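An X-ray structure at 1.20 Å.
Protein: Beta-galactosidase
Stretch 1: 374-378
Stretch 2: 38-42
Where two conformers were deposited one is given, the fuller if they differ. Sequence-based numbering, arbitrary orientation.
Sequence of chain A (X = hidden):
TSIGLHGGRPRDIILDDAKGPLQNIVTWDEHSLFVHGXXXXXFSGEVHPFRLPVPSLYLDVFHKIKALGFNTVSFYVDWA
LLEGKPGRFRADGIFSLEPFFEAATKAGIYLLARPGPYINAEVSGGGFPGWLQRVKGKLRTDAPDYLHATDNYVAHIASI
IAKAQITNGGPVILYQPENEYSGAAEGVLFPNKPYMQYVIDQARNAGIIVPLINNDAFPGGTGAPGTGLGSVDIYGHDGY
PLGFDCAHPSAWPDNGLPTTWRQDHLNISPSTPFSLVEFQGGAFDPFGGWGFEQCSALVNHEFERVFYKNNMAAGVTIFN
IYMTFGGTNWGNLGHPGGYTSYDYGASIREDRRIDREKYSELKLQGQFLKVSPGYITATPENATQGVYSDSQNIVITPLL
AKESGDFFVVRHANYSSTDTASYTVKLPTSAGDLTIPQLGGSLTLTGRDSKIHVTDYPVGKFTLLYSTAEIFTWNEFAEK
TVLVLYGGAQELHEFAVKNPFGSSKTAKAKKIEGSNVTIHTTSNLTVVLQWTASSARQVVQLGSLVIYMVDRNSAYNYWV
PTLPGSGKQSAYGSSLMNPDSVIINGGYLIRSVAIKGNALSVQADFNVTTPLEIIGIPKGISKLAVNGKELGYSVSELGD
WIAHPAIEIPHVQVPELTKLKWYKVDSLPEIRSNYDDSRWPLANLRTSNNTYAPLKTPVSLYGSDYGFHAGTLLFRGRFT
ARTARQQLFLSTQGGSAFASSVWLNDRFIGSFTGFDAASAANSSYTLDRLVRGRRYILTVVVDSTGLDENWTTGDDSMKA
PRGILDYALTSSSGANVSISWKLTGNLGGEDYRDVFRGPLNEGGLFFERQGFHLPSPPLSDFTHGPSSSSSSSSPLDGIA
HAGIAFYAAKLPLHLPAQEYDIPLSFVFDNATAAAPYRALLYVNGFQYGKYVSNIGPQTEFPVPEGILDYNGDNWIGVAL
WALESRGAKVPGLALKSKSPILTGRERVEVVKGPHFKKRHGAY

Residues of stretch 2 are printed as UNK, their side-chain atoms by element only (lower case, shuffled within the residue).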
# COMPACT_ATOMS: atom_id res chain seq x y z
N GLY A 374 7.10 -27.91 -8.35
CA GLY A 374 8.35 -28.53 -8.02
C GLY A 374 9.25 -27.56 -7.30
O GLY A 374 10.18 -27.98 -6.59
N TYR A 375 9.01 -26.28 -7.43
CA TYR A 375 9.78 -25.30 -6.65
C TYR A 375 9.63 -25.51 -5.15
O TYR A 375 10.55 -25.31 -4.35
CB TYR A 375 9.34 -23.89 -7.06
CG TYR A 375 9.76 -22.79 -6.10
CD1 TYR A 375 11.04 -22.25 -6.13
CD2 TYR A 375 8.85 -22.29 -5.16
CE1 TYR A 375 11.42 -21.25 -5.26
CE2 TYR A 375 9.21 -21.28 -4.29
CZ TYR A 375 10.51 -20.76 -4.33
OH TYR A 375 10.92 -19.76 -3.51
N ILE A 376 8.46 -25.95 -4.71
CA ILE A 376 8.18 -26.06 -3.29
C ILE A 376 9.02 -27.13 -2.66
O ILE A 376 9.45 -26.97 -1.50
CB ILE A 376 6.70 -26.36 -3.06
CG1 ILE A 376 5.84 -25.19 -3.53
CG2 ILE A 376 6.51 -26.65 -1.57
CD1 ILE A 376 4.36 -25.48 -3.57
N THR A 377 9.24 -28.24 -3.40
CA THR A 377 9.91 -29.32 -2.63
C THR A 377 11.36 -29.45 -3.05
O THR A 377 12.02 -30.32 -2.47
CB THR A 377 9.12 -30.62 -2.81
OG1 THR A 377 8.97 -30.76 -4.23
CG2 THR A 377 7.74 -30.56 -2.14
N ALA A 378 11.84 -28.60 -3.93
CA ALA A 378 13.29 -28.53 -4.24
C ALA A 378 13.98 -28.00 -3.00
O ALA A 378 13.43 -27.18 -2.26
CB ALA A 378 13.54 -27.67 -5.46
N UNK A 38 -3.70 -29.02 -0.51
CA UNK A 38 -2.90 -28.74 -1.69
C UNK A 38 -1.71 -27.90 -1.27
O UNK A 38 -1.92 -26.82 -0.67
c UNK A 38 -2.95 -27.62 -3.98
c UNK A 38 -3.64 -26.68 -4.94
o UNK A 38 -4.68 -26.07 -4.64
c UNK A 38 -3.75 -27.95 -2.72
o UNK A 38 -3.12 -26.57 -6.09
N UNK A 39 -0.50 -28.32 -1.60
CA UNK A 39 0.65 -27.44 -1.38
C UNK A 39 0.52 -26.19 -2.24
O UNK A 39 0.11 -26.30 -3.42
c UNK A 39 4.91 -30.35 0.88
c UNK A 39 1.96 -28.11 -1.80
n UNK A 39 4.90 -29.10 1.42
c UNK A 39 2.43 -29.19 -0.82
n UNK A 39 4.42 -30.56 -0.33
n UNK A 39 5.38 -31.40 1.56
c UNK A 39 3.87 -29.52 -1.22
N UNK A 40 0.91 -25.04 -1.72
CA UNK A 40 0.80 -23.79 -2.48
C UNK A 40 1.99 -22.91 -2.14
O UNK A 40 2.51 -22.96 -1.02
c UNK A 40 -0.77 -22.85 -0.71
c UNK A 40 -0.74 -21.84 -3.01
c UNK A 40 -0.55 -23.14 -2.21
N UNK A 41 2.43 -22.11 -3.09
CA UNK A 41 3.31 -20.98 -2.83
C UNK A 41 2.38 -19.82 -2.55
O UNK A 41 1.61 -19.42 -3.47
c UNK A 41 4.24 -20.67 -4.01
c UNK A 41 5.03 -19.37 -3.73
c UNK A 41 5.17 -21.82 -4.30
N UNK A 42 2.36 -19.29 -1.34
CA UNK A 42 1.56 -18.08 -1.04
C UNK A 42 2.34 -16.88 -1.55
O UNK A 42 3.47 -16.60 -1.11
c UNK A 42 0.41 -19.13 0.96
c UNK A 42 1.30 -17.97 0.46
c UNK A 42 -0.98 -19.10 0.33
c UNK A 42 0.73 -16.59 0.80

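Position 38 opens the hidden stretch with five side-chain atoms, three carbons and two oxygens. The carbons form an unbranched chain, and the third of them carries both oxygens, so the group is a carboxylate two methylenes from the backbone carbon. That is Glu-38. Its side chain is extended, with chi1 and chi2 both t, and stays out of reach of stretch 1. Both carboxylate oxygens are hydrogen-bonded elsewhere in the structure, which suits a charged residue at a partly exposed position.

Position 39 has seven side-chain atoms: three carbons in a row, a nitrogen, and then a carbon bearing two further nitrogens. The flat three-nitrogen group is a guanidinium. The CA-to-CB bond points toward stretch 1, the third carbon of the chain lies 3.9 Å from CG2 of Ile-376, and the nitrogen that follows it lies 3.8 Å from CG2 of Thr-377. The residue is Arg-39. Its length carries it past the isoleucine to the threonine, whose methyl CG2 sits over one face of the guanidinium. That face is poor in hydrogen-bonding capacity and can accept a methyl group, while NH1 and NH2 find their hydrogen bonds elsewhere in the structure. A long aliphatic stem ending in a charge thus fits a partly exposed site beside a hydrophobic neighbour.

Position 40 has three side-chain carbons, one attached to the backbone and carrying the other two. This is valine's fork, and the residue is Val-40. Its CA-to-CB bond points away from stretch 1, and its side chain makes no contact with stretch 1. The contact is made instead by the backbone: its C atom lies 3.8 Å from CD1 of Ile-376. A compact, beta-branched side chain suits this buried position and its extended backbone.

Position 41 repeats the three-carbon fork, but its CA-to-CB bond points toward stretch 1. One terminal carbon lies 3.5 Å from CG1 of Ile-376 and 3.8 Å from CD2 of Tyr-375. It is Val-41, with chi1 t, and the carbon concerned is CG2. This methyl approaches the tyrosine ring at its edge, near the ring plane. A small branched apolar residue can meet both partners in this buried place, and its side chain brings no polar group that would need a partner.

Position 42 contains four side-chain carbons, forked at the first, with one arm two carbons long. This is Ile-42. Its side chain does not reach stretch 1, and its hydrocarbon bulk suits its buried surroundings.

The contact works by packing, for no hydrogen bond crosses between the stretches. Ile-376 is central: its CA-to-CB bond points toward stretch 2, and its side chain touches Arg-39, the backbone of Val-40, and Val-41. Tyr-375 adds a ring edge against Val-41, and Thr-377 a methyl over Arg-39. The two stretches bury 246 Å² between them, both sides summed, joining segments more than 330 residues apart in sequence.

Stretch 2, residues 38-42: ERVVI
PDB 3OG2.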